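Local coordinates for LysM domain protein (Mycobacterium smegmatis, PDB 4OIT), which binds mannose as a bacterial lectin of the beta-prism II fold and forms a domain-swapped dimer, at residues B[15-20]-B[24-29]; B[34-37]-B[42-45]; B[56-59]-B[63-66]; B[84-87]-B[93-96]; B[87-90]-B[96-99]. One frame throughout, in Å; residues are numbered along the deposited sequence.

Contact 1: residues B[15-20]-B[24-29]; sequences GSLQSG and YTLTLQ
Ser16 and Thr27 bring their hydroxyls together because each first torsion sets the oxygen anti to the carbonyl carbon, OG of Ser16 at chi1 -65° and OG1 of Thr27 at chi1 -55°. The two oxygens, OG of Ser16 and OG1 of Thr27, lie 2.9 Å apart in a hydrogen bond that either could donate. Next along the same face, Gln18 keeps CG anti to its backbone nitrogen and stays extended beyond it, carrying NE2 to 3.2 Å from OG1 of Thr25. This bond is nearly straight, 168° at the hydrogen, and OG1 lies almost in the amide plane. Beta-branched threonine suits an extended strand, and the polar ends of Ser16 and Gln18 suit this exposed face by pairing with it.

Leu17 and Leu26 turn to the other face, where their CB atoms meet at 4.2 Å. Their peptides bond both ways, Leu17 N to Leu26 O and Leu26 N to Leu17 O, as in any antiparallel hydrogen-bonded pair. At the turn end, Tyr24 N donates to OG of Ser19 over 2.9 Å, while Ser19 N returns a bond to Tyr24 O. The serine oxygen is gripped again by OD1 of Asn21, so a side chain continues the hairpin pairing where the regular strand stops.

Strand 16-18 and strand 24-28 form a hairpin at one side of a sheet that continues through strand 34-38. Leu26 packs on Leu34 of that strand and on Leu94 of the second subunit, while Leu28 reaches Ala56 of strand 53-58, so the leucine face looks into the prism.

Contact 2: residues B[34-37]-B[42-45]; sequences LVLY and AVWS
Leu36 and Trp44 pair across an antiparallel beta hairpin of the beta-prism II fold, one interrupted by a beta bulge. Leu36 stands opposite Trp44, yet the next residue, Tyr37, already faces Ala42, so Val43 is the extra residue of strand 41-45.

Two backbone hydrogen bonds frame the bulge. Leu36 N donates to Trp44 O at 2.8 Å, and Val43 N donates to Leu36 O at 3.1 Å. To fit the additional residue, Val43 departs from extended geometry, its psi being only -14°.

Apolar contacts fall on two faces and at the bulge. On the inner face, CB of Leu36 approaches the indole at its edge, near the ring plane, 4.0 Å from CE3 of Trp44. CD2 of Leu34 comes 4.3 Å from CZ3 of Trp44. Broad, flat tryptophan can thus serve two leucines at once. At the bulge itself, CD2 of Leu36 meets CG2 of Val43 at 3.7 Å; chi1 of -60° sets the valine's CG1 anti to the carbonyl carbon and leaves CG2 between the backbone nitrogen and carbonyl carbon. On the outer face, the methyl of Ala42 is small enough to lie beside both CG1 of Val35 and the ring of Tyr37.

Polar bonding carries the tyrosine out of the hairpin: its OH is hydrogen-bonded to OE1 of Gln29. Within its own strand the phenol is backed by Val35, whose CG1 sits 3.3 Å above the plane of the Tyr37 ring, displaced toward the rim.

Contact 3: residues B[56-59]-B[63-66]; sequences AEVQ and NFVL. With BMA (beta-D-mannopyranose), chain I.
Ala56 and Phe64 belong to the closely packed face of this hairpin, whereas Gln59, Asn63 and Val65 turn toward a bound beta-mannose. On the packed face, CB of Ala56 lies 3.8 Å from CE1 of Phe64 and 3.7 Å from CD1 of Leu66; the small methyl of Ala56 lets both side chains close in. The phenyl ring also takes CG2 of Val58, 3.7 Å from CD1 of Phe64, while the carbonyl oxygen of Ala56 lies in the ring plane at its edge. Leu86 of the second subunit packs on the same phenylalanine, so this face is part of the dimer interior.

The sugar side is held by directed polar bonds instead. NE2 of Gln59 donates to mannose O3 at 3.0 Å and, weakly, to O2. Asn63 has CG anti to its backbone nitrogen, chi1 -158°, and its ND2 reaches mannose O2 at 3.2 Å in a nearly straight bond of 170°. Val65 offers only hydrocarbon, its CG2 standing 3.8 Å from mannose C6.

Both amides have second partners. Gln59 OE1 bonds to Tyr67 OH and its NE2 to Asp61, while Asn63 OD1 accepts from Thr78 N of the second subunit. These partners are consistent with the NH2 groups facing the sugar as donors, though Gln59 OE1 also takes a weak bond from mannose O3. The meeting of both donors at O2, axial in mannose, is consistent with selection for that sugar over glucose.

Contact 4: residues B[84-87]-B[93-96]; sequences VKLV and NLVL. With MAN (alpha-D-mannopyranose), chain H.
Leu86 and Leu94 touch across the first hairpin of the C-terminal beta-prism II sheet, formed by strand 85-88 and strand 94-98. Leu86 can be followed outward. Its CB lies 3.9 Å from CD1 of Leu96, the residue directly opposite. With chi1 at -175°, CG stands anti to the backbone nitrogen and swings along the sheet toward Leu94, reaching 3.7 Å from CD1 of Leu94. Of its two methyls, CD1 makes the closer approach, 3.6 Å from CD1 of Leu94, and also rests near the carbonyl oxygen of Val95. The other, CD2, stays a little farther from that same Leu94 methyl. One leucine thus bridges two on the neighbouring strand, which its forked end suits well. Val58 of the second subunit packs on Val84, and Trp104 of strand 101-105 lies against both Leu94 and Leu96.

Val87 and Val95 pair on the opposite face, their backbones tied by two nearly straight bonds. Val87 N donates to Val95 O at 2.8 Å, and Val95 N returns to Val87 O at 3.0 Å. Beta-branched valine suits such extended positions, and Val95 also borders the bound alpha-mannose.

Just ahead of strand 94-98, Asn93 enters the sugar site. In this construct its OD1 accepts from the backbone N of Glu107, a residue of the C-terminal tag, and the NH2 group is turned to the ligand, where ND2 of Asn93 donates to mannose O2 over 3.3 Å at 168°.

Contact 5: residues B[87-90]-B[96-99]; sequences VLQD and LYAK. With MAN (alpha-D-mannopyranose), chain H.
The C-terminal mannose pocket is where Gln89 and Tyr97 meet, within the sequence pattern Gln-x-Asp-x-Asn-x-Val-x-Tyr of beta-prism II lectins. The tyrosine OH of Tyr97 donates to OE1 of Gln89 over 2.6 Å. That amide oxygen arrives at the edge of the phenol, in the ring plane, and the two side chains cross at about a right angle. Their flat groups are not coplanar, the amide being turned 40° from the ring. Gln89 reaches this place with CG anti to its carbonyl carbon, chi1 -51°, and an extended chain beyond; glutamine is long enough to span from the strand end to the sugar. Farther along the same ring edge, away from the hydroxyl, CG2 of Val87 lies 3.7 Å from CD2 of Tyr97, an apolar shoulder beside the phenol.

Alpha-mannose meets both polar ends. Its O4 donates to OH of Tyr97 at 2.6 Å, so the phenol oxygen accepts from the sugar while donating a hydrogen bond to the glutamine. NE2 of Gln89 donates to mannose O3 at 2.9 Å and 163°, and more weakly to mannose O2. The O3 hydroxyl has weak, alternative or shared, acceptors in OE1 of Gln89 and OH of Tyr97. Asp91 takes part as well, OD1 accepting from Gln89 NE2 and OD2 bonding the sugar.

A chain of hydrogen bonds thus runs from mannose O4 through the tyrosine to the glutamine oxygen. The pattern is consistent with the NH2 end facing O3 and Asp91, and a cooperative strengthening of these short bonds is likely.

Overall arrangement
Along the chain the five contacts come in order as hairpins, contacts 4 and 5 sharing the last one. Contacts 1 and 2 use adjoining hairpins of one sheet, their centres about 9 Å apart, with strands 24-28 and 34-38 as neighbours. Contact 3 lies in another sheet but touches both, through Leu28 on Ala56 and Leu34 on Phe64. Contacts 4 and 5, centred about 3 Å apart on strands 85-88 and 94-98, stand about 39 to 50 Å from the other three, centre to centre. All five touch the second subunit, as expected of a domain-swapped dimer whose distant C-terminal sheet packs with the partner chain; contact 3 holds one sugar site, and contacts 4 and 5 together a second.

Contact 1: residues B[15-20]-B[24-29]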
# COMPACT_ATOMS: atom_id res chain seq x y z
N GLY B 15 6.46 11.14 11.73
CA GLY B 15 5.57 11.57 12.81
C GLY B 15 6.03 11.04 14.15
O GLY B 15 6.58 9.94 14.23
N SER B 16 5.80 11.82 15.20
CA SER B 16 6.27 11.47 16.53
C SER B 16 5.22 11.70 17.60
O SER B 16 4.42 12.63 17.51
CB SER B 16 7.51 12.29 16.90
OG SER B 16 8.61 11.99 16.05
N LEU B 17 5.21 10.81 18.59
CA LEU B 17 4.62 11.10 19.89
C LEU B 17 5.76 11.44 20.84
O LEU B 17 6.86 10.90 20.70
CB LEU B 17 3.83 9.91 20.44
CG LEU B 17 2.48 9.58 19.82
CD1 LEU B 17 1.77 8.54 20.68
CD2 LEU B 17 1.60 10.82 19.64
N GLN B 18 5.50 12.34 21.78
CA GLN B 18 6.45 12.63 22.84
C GLN B 18 5.75 12.70 24.19
O GLN B 18 4.65 13.23 24.30
CB GLN B 18 7.21 13.94 22.57
CG GLN B 18 8.46 14.09 23.43
CD GLN B 18 9.22 15.37 23.14
OE1 GLN B 18 8.78 16.46 23.49
NE2 GLN B 18 10.39 15.23 22.52
N SER B 19 6.41 12.16 25.21
CA SER B 19 5.90 12.21 26.58
C SER B 19 5.84 13.65 27.06
O SER B 19 6.61 14.50 26.60
CB SER B 19 6.78 11.38 27.51
OG SER B 19 8.14 11.77 27.42
N GLY B 20 4.91 13.93 27.97
CA GLY B 20 4.73 15.28 28.53
C GLY B 20 6.01 15.91 29.05
O GLY B 20 6.27 17.09 28.83
N TYR B 24 10.86 11.24 26.56
CA TYR B 24 10.65 10.05 25.73
C TYR B 24 9.94 10.40 24.43
O TYR B 24 8.96 11.15 24.43
CB TYR B 24 9.85 9.00 26.51
CG TYR B 24 10.40 8.74 27.89
CD1 TYR B 24 11.74 8.39 28.07
CD2 TYR B 24 9.60 8.85 29.02
CE1 TYR B 24 12.26 8.16 29.33
CE2 TYR B 24 10.11 8.61 30.29
CZ TYR B 24 11.44 8.27 30.44
OH TYR B 24 11.95 8.04 31.69
N THR B 25 10.44 9.86 23.32
CA THR B 25 9.94 10.19 21.98
C THR B 25 9.72 8.93 21.15
O THR B 25 10.67 8.21 20.85
CB THR B 25 10.92 11.12 21.23
OG1 THR B 25 11.27 12.22 22.07
CG2 THR B 25 10.30 11.64 19.93
N LEU B 26 8.46 8.67 20.79
CA LEU B 26 8.10 7.54 19.92
C LEU B 26 7.95 8.03 18.48
O LEU B 26 7.04 8.81 18.19
CB LEU B 26 6.80 6.89 20.40
CG LEU B 26 6.28 5.70 19.59
CD1 LEU B 26 7.14 4.46 19.82
CD2 LEU B 26 4.83 5.40 19.95
N THR B 27 8.83 7.57 17.60
CA THR B 27 8.89 8.07 16.22
C THR B 27 8.78 6.95 15.20
O THR B 27 9.55 5.98 15.24
CB THR B 27 10.21 8.82 15.97
OG1 THR B 27 10.37 9.87 16.94
CG2 THR B 27 10.26 9.42 14.56
N LEU B 28 7.82 7.07 14.28
CA LEU B 28 7.80 6.24 13.09
C LEU B 28 8.77 6.85 12.09
O LEU B 28 8.51 7.91 11.52
CB LEU B 28 6.39 6.14 12.48
CG LEU B 28 6.26 5.31 11.20
CD1 LEU B 28 6.91 3.94 11.33
CD2 LEU B 28 4.80 5.15 10.81
N GLN B 29 9.90 6.18 11.90
CA GLN B 29 10.99 6.70 11.08
C GLN B 29 10.75 6.45 9.59
O GLN B 29 9.80 5.77 9.21
CB GLN B 29 12.32 6.06 11.50
CG GLN B 29 12.63 6.20 12.99
CD GLN B 29 14.03 5.76 13.37
OE1 GLN B 29 14.61 6.28 14.32
NE2 GLN B 29 14.59 4.79 12.65

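Contact 2: residues B[34-37]-B[42-45]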
# COMPACT_ATOMS: atom_id res chain seq x y z
N LEU B 34 9.35 1.73 13.96
CA LEU B 34 8.73 2.52 15.01
C LEU B 34 9.63 2.45 16.23
O LEU B 34 9.70 1.43 16.90
CB LEU B 34 7.34 1.97 15.35
CG LEU B 34 6.60 2.73 16.46
CD1 LEU B 34 6.19 4.12 15.97
CD2 LEU B 34 5.40 1.95 16.95
N VAL B 35 10.31 3.56 16.53
CA VAL B 35 11.35 3.58 17.55
C VAL B 35 10.98 4.47 18.74
O VAL B 35 10.55 5.61 18.57
CB VAL B 35 12.69 4.06 16.98
CG1 VAL B 35 13.81 3.83 17.98
CG2 VAL B 35 13.00 3.36 15.66
N LEU B 36 11.15 3.92 19.94
CA LEU B 36 11.01 4.67 21.18
C LEU B 36 12.38 5.12 21.67
O LEU B 36 13.23 4.28 21.99
CB LEU B 36 10.33 3.81 22.26
CG LEU B 36 10.18 4.42 23.65
CD1 LEU B 36 9.28 5.64 23.63
CD2 LEU B 36 9.64 3.38 24.63
N TYR B 37 12.60 6.43 21.71
CA TYR B 37 13.85 7.00 22.20
C TYR B 37 13.69 7.59 23.60
O TYR B 37 12.69 8.26 23.89
CB TYR B 37 14.36 8.08 21.24
CG TYR B 37 14.87 7.54 19.93
CD1 TYR B 37 16.10 6.90 19.86
CD2 TYR B 37 14.13 7.66 18.76
CE1 TYR B 37 16.58 6.39 18.66
CE2 TYR B 37 14.60 7.16 17.56
CZ TYR B 37 15.82 6.53 17.51
OH TYR B 37 16.30 6.03 16.32
N ALA B 42 18.04 4.46 21.89
CA ALA B 42 16.89 3.63 21.54
C ALA B 42 16.68 2.57 22.61
O ALA B 42 17.57 1.77 22.88
CB ALA B 42 17.10 2.97 20.18
N VAL B 43 15.50 2.58 23.23
CA VAL B 43 15.18 1.63 24.31
C VAL B 43 14.20 0.54 23.87
O VAL B 43 14.02 -0.46 24.57
CB VAL B 43 14.63 2.35 25.56
CG1 VAL B 43 15.66 3.34 26.09
CG2 VAL B 43 13.31 3.07 25.28
N TRP B 44 13.56 0.75 22.72
CA TRP B 44 12.62 -0.21 22.15
C TRP B 44 12.28 0.17 20.72
O TRP B 44 12.29 1.35 20.35
CB TRP B 44 11.33 -0.26 22.98
CG TRP B 44 10.29 -1.20 22.42
CD1 TRP B 44 10.23 -2.55 22.59
CD2 TRP B 44 9.16 -0.85 21.60
NE1 TRP B 44 9.14 -3.06 21.93
CE2 TRP B 44 8.47 -2.04 21.31
CE3 TRP B 44 8.68 0.36 21.08
CZ2 TRP B 44 7.31 -2.06 20.53
CZ3 TRP B 44 7.53 0.34 20.30
CH2 TRP B 44 6.85 -0.86 20.04
N SER B 45 11.98 -0.85 19.92
CA SER B 45 11.46 -0.63 18.57
C SER B 45 10.68 -1.86 18.13
O SER B 45 10.82 -2.93 18.71
CB SER B 45 12.59 -0.32 17.59
OG SER B 45 13.36 -1.47 17.28

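Contact 3: residues B[56-59]-B[63-66]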
# COMPACT_ATOMS: atom_id res chain seq x y z
N ALA B 56 1.42 4.14 11.13
CA ALA B 56 1.13 3.35 12.31
C ALA B 56 -0.14 3.91 12.93
O ALA B 56 -0.10 4.89 13.67
CB ALA B 56 2.29 3.41 13.29
N GLU B 57 -1.27 3.28 12.61
CA GLU B 57 -2.57 3.82 13.01
C GLU B 57 -3.24 3.05 14.15
O GLU B 57 -3.29 1.82 14.15
CB GLU B 57 -3.51 3.95 11.81
CG GLU B 57 -4.00 2.65 11.19
CD GLU B 57 -4.91 2.89 9.99
OE1 GLU B 57 -4.88 4.00 9.43
OE2 GLU B 57 -5.67 1.97 9.62
N VAL B 58 -3.72 3.81 15.13
CA VAL B 58 -4.56 3.30 16.20
C VAL B 58 -5.97 3.24 15.63
O VAL B 58 -6.61 4.27 15.45
CB VAL B 58 -4.53 4.23 17.43
CG1 VAL B 58 -5.36 3.65 18.57
CG2 VAL B 58 -3.10 4.48 17.90
N GLN B 59 -6.43 2.03 15.32
CA GLN B 59 -7.68 1.85 14.59
C GLN B 59 -8.92 1.93 15.48
O GLN B 59 -8.85 1.72 16.69
CB GLN B 59 -7.67 0.50 13.87
CG GLN B 59 -6.55 0.34 12.85
CD GLN B 59 -6.56 -1.00 12.11
OE1 GLN B 59 -5.85 -1.17 11.13
NE2 GLN B 59 -7.38 -1.94 12.58
N ASN B 63 -7.31 -2.00 17.39
CA ASN B 63 -6.02 -2.59 17.07
C ASN B 63 -5.03 -1.51 16.61
O ASN B 63 -5.36 -0.71 15.73
CB ASN B 63 -6.20 -3.64 15.97
CG ASN B 63 -5.07 -4.66 15.92
OD1 ASN B 63 -4.20 -4.71 16.79
ND2 ASN B 63 -5.10 -5.50 14.89
N PHE B 64 -3.85 -1.49 17.21
CA PHE B 64 -2.77 -0.60 16.78
C PHE B 64 -1.88 -1.37 15.82
O PHE B 64 -1.37 -2.43 16.16
CB PHE B 64 -1.99 -0.08 17.99
CG PHE B 64 -0.79 0.77 17.64
CD1 PHE B 64 -0.90 1.80 16.71
CD2 PHE B 64 0.43 0.55 18.26
CE1 PHE B 64 0.20 2.58 16.39
CE2 PHE B 64 1.53 1.33 17.94
CZ PHE B 64 1.42 2.35 17.01
N VAL B 65 -1.70 -0.83 14.62
CA VAL B 65 -1.15 -1.58 13.49
C VAL B 65 -0.19 -0.75 12.64
O VAL B 65 -0.51 0.36 12.24
CB VAL B 65 -2.28 -2.07 12.56
CG1 VAL B 65 -1.72 -2.85 11.38
CG2 VAL B 65 -3.28 -2.92 13.33
N LEU B 66 0.99 -1.32 12.36
CA LEU B 66 1.91 -0.75 11.39
C LEU B 66 1.57 -1.30 10.01
O LEU B 66 1.54 -2.52 9.82
CB LEU B 66 3.37 -1.10 11.73
CG LEU B 66 4.10 -0.15 12.68
CD1 LEU B 66 3.40 -0.02 14.02
CD2 LEU B 66 5.54 -0.62 12.87
C1 BMA I . -7.00 -7.42 12.07
C2 BMA I . -7.72 -6.08 11.83
C3 BMA I . -7.03 -5.42 10.65
C4 BMA I . -5.51 -5.41 10.75
C5 BMA I . -4.85 -6.74 11.14
C6 BMA I . -3.52 -6.38 11.79
O1 BMA I . -7.45 -8.27 13.17
O2 BMA I . -7.62 -5.23 13.01
O3 BMA I . -7.50 -4.07 10.50
O4 BMA I . -4.97 -5.05 9.47
O5 BMA I . -5.56 -7.58 12.07
O6 BMA I . -2.58 -7.43 11.58

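Contact 4: residues B[84-87]-B[93-96]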
# COMPACT_ATOMS: atom_id res chain seq x y z
N VAL B 84 -2.59 9.88 -20.89
CA VAL B 84 -2.37 8.46 -21.20
C VAL B 84 -3.63 7.62 -21.06
O VAL B 84 -4.45 7.85 -20.17
CB VAL B 84 -1.23 7.83 -20.36
CG1 VAL B 84 0.08 8.56 -20.60
CG2 VAL B 84 -1.58 7.77 -18.88
N LYS B 85 -3.76 6.65 -21.96
CA LYS B 85 -4.80 5.64 -21.87
C LYS B 85 -4.26 4.30 -22.36
O LYS B 85 -3.48 4.25 -23.31
CB LYS B 85 -6.03 6.04 -22.69
CG LYS B 85 -5.76 6.36 -24.15
CD LYS B 85 -7.02 6.83 -24.84
CE LYS B 85 -6.77 7.22 -26.29
NZ LYS B 85 -8.04 7.49 -27.01
N LEU B 86 -4.66 3.23 -21.69
CA LEU B 86 -4.26 1.87 -22.07
C LEU B 86 -5.36 1.24 -22.90
O LEU B 86 -6.51 1.19 -22.47
CB LEU B 86 -3.99 1.02 -20.82
CG LEU B 86 -3.46 -0.39 -21.07
CD1 LEU B 86 -2.02 -0.35 -21.56
CD2 LEU B 86 -3.57 -1.23 -19.81
N VAL B 87 -5.00 0.75 -24.08
CA VAL B 87 -5.98 0.19 -25.02
C VAL B 87 -5.59 -1.23 -25.41
O VAL B 87 -4.49 -1.47 -25.91
CB VAL B 87 -6.10 1.04 -26.31
CG1 VAL B 87 -7.20 0.51 -27.21
CG2 VAL B 87 -6.36 2.50 -25.97
N ASN B 93 -2.79 -6.19 -29.91
CA ASN B 93 -1.78 -5.37 -29.27
C ASN B 93 -2.33 -4.68 -28.03
O ASN B 93 -3.49 -4.26 -27.99
CB ASN B 93 -1.23 -4.32 -30.25
CG ASN B 93 0.13 -3.76 -29.84
OD1 ASN B 93 0.71 -4.18 -28.84
ND2 ASN B 93 0.64 -2.82 -30.63
N LEU B 94 -1.50 -4.60 -27.00
CA LEU B 94 -1.78 -3.81 -25.81
C LEU B 94 -0.88 -2.58 -25.87
O LEU B 94 0.34 -2.71 -25.84
CB LEU B 94 -1.50 -4.61 -24.53
CG LEU B 94 -1.82 -3.90 -23.21
CD1 LEU B 94 -3.25 -3.37 -23.18
CD2 LEU B 94 -1.59 -4.85 -22.05
N VAL B 95 -1.50 -1.41 -25.94
CA VAL B 95 -0.79 -0.16 -26.19
C VAL B 95 -1.17 0.90 -25.17
O VAL B 95 -2.35 1.15 -24.93
CB VAL B 95 -1.12 0.39 -27.60
CG1 VAL B 95 -0.23 1.58 -27.94
CG2 VAL B 95 -0.98 -0.69 -28.66
N LEU B 96 -0.16 1.54 -24.58
CA LEU B 96 -0.37 2.73 -23.77
C LEU B 96 -0.19 3.95 -24.67
O LEU B 96 0.93 4.23 -25.13
CB LEU B 96 0.59 2.80 -22.59
CG LEU B 96 0.27 3.88 -21.55
CD1 LEU B 96 -0.90 3.47 -20.67
CD2 LEU B 96 1.49 4.16 -20.68
C1 MAN H . 1.11 -1.46 -34.18
C2 MAN H . -0.41 -1.26 -34.19
C3 MAN H . -0.84 0.12 -33.72
C4 MAN H . -0.14 0.48 -32.43
C5 MAN H . 1.36 0.38 -32.62
C6 MAN H . 2.06 0.65 -31.29
O1 MAN H . 1.69 -0.86 -35.32
O2 MAN H . -1.03 -2.25 -33.37
O3 MAN H . -2.24 0.16 -33.53
O4 MAN H . -0.46 1.81 -32.08
O5 MAN H . 1.74 -0.92 -33.02
O6 MAN H . 3.44 0.41 -31.43

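Contact 5: residues B[87-90]-B[96-99]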
# COMPACT_ATOMS: atom_id res chain seq x y z
N VAL B 87 -5.00 0.75 -24.08
CA VAL B 87 -5.98 0.19 -25.02
C VAL B 87 -5.59 -1.23 -25.41
O VAL B 87 -4.49 -1.47 -25.91
CB VAL B 87 -6.10 1.04 -26.31
CG1 VAL B 87 -7.20 0.51 -27.21
CG2 VAL B 87 -6.36 2.50 -25.97
N LEU B 88 -6.50 -2.17 -25.16
CA LEU B 88 -6.39 -3.53 -25.67
C LEU B 88 -7.12 -3.57 -27.02
O LEU B 88 -8.35 -3.48 -27.06
CB LEU B 88 -7.00 -4.55 -24.69
CG LEU B 88 -6.97 -6.02 -25.11
CD1 LEU B 88 -5.55 -6.52 -25.35
CD2 LEU B 88 -7.66 -6.89 -24.06
N GLN B 89 -6.36 -3.71 -28.10
CA GLN B 89 -6.88 -3.52 -29.45
C GLN B 89 -7.36 -4.82 -30.10
O GLN B 89 -7.01 -5.91 -29.66
CB GLN B 89 -5.81 -2.88 -30.34
CG GLN B 89 -5.17 -1.63 -29.75
CD GLN B 89 -4.31 -0.86 -30.75
OE1 GLN B 89 -4.39 0.36 -30.82
NE2 GLN B 89 -3.50 -1.57 -31.53
N ASP B 90 -8.14 -4.68 -31.16
CA ASP B 90 -8.66 -5.82 -31.92
C ASP B 90 -7.57 -6.56 -32.71
O ASP B 90 -7.78 -7.70 -33.13
CB ASP B 90 -9.79 -5.39 -32.87
CG ASP B 90 -11.07 -5.03 -32.13
OD1 ASP B 90 -11.35 -5.62 -31.06
OD2 ASP B 90 -11.82 -4.16 -32.62
N LEU B 96 -0.16 1.54 -24.58
CA LEU B 96 -0.37 2.73 -23.77
C LEU B 96 -0.19 3.95 -24.67
O LEU B 96 0.93 4.23 -25.13
CB LEU B 96 0.59 2.80 -22.59
CG LEU B 96 0.27 3.88 -21.55
CD1 LEU B 96 -0.90 3.47 -20.67
CD2 LEU B 96 1.49 4.16 -20.68
N TYR B 97 -1.29 4.65 -24.93
CA TYR B 97 -1.29 5.82 -25.79
C TYR B 97 -1.15 7.09 -24.97
O TYR B 97 -1.85 7.26 -23.98
CB TYR B 97 -2.58 5.89 -26.60
CG TYR B 97 -2.63 4.94 -27.78
CD1 TYR B 97 -1.83 5.15 -28.90
CD2 TYR B 97 -3.47 3.83 -27.77
CE1 TYR B 97 -1.87 4.28 -29.98
CE2 TYR B 97 -3.52 2.96 -28.85
CZ TYR B 97 -2.72 3.19 -29.95
OH TYR B 97 -2.76 2.33 -31.02
N ALA B 98 -0.24 7.96 -25.39
CA ALA B 98 -0.05 9.27 -24.77
C ALA B 98 -0.48 10.37 -25.73
O ALA B 98 -0.85 10.10 -26.88
CB ALA B 98 1.40 9.45 -24.36
N LYS B 99 -0.42 11.60 -25.26
CA LYS B 99 -0.70 12.79 -26.06
C LYS B 99 0.10 12.82 -27.37
O LYS B 99 -0.46 13.01 -28.44
CB LYS B 99 -0.38 14.04 -25.23
CG LYS B 99 -0.63 15.36 -25.92
CD LYS B 99 -0.28 16.53 -25.00
CE LYS B 99 -1.41 16.85 -24.04
NZ LYS B 99 -2.53 17.56 -24.72
C1 MAN H . 1.11 -1.46 -34.18
C2 MAN H . -0.41 -1.26 -34.19
C3 MAN H . -0.84 0.12 -33.72
C4 MAN H . -0.14 0.48 -32.43
C5 MAN H . 1.36 0.38 -32.62
C6 MAN H . 2.06 0.65 -31.29
O1 MAN H . 1.69 -0.86 -35.32
O2 MAN H . -1.03 -2.25 -33.37
O3 MAN H . -2.24 0.16 -33.53
O4 MAN H . -0.46 1.81 -32.08
O5 MAN H . 1.74 -0.92 -33.02
O6 MAN H . 3.44 0.41 -31.43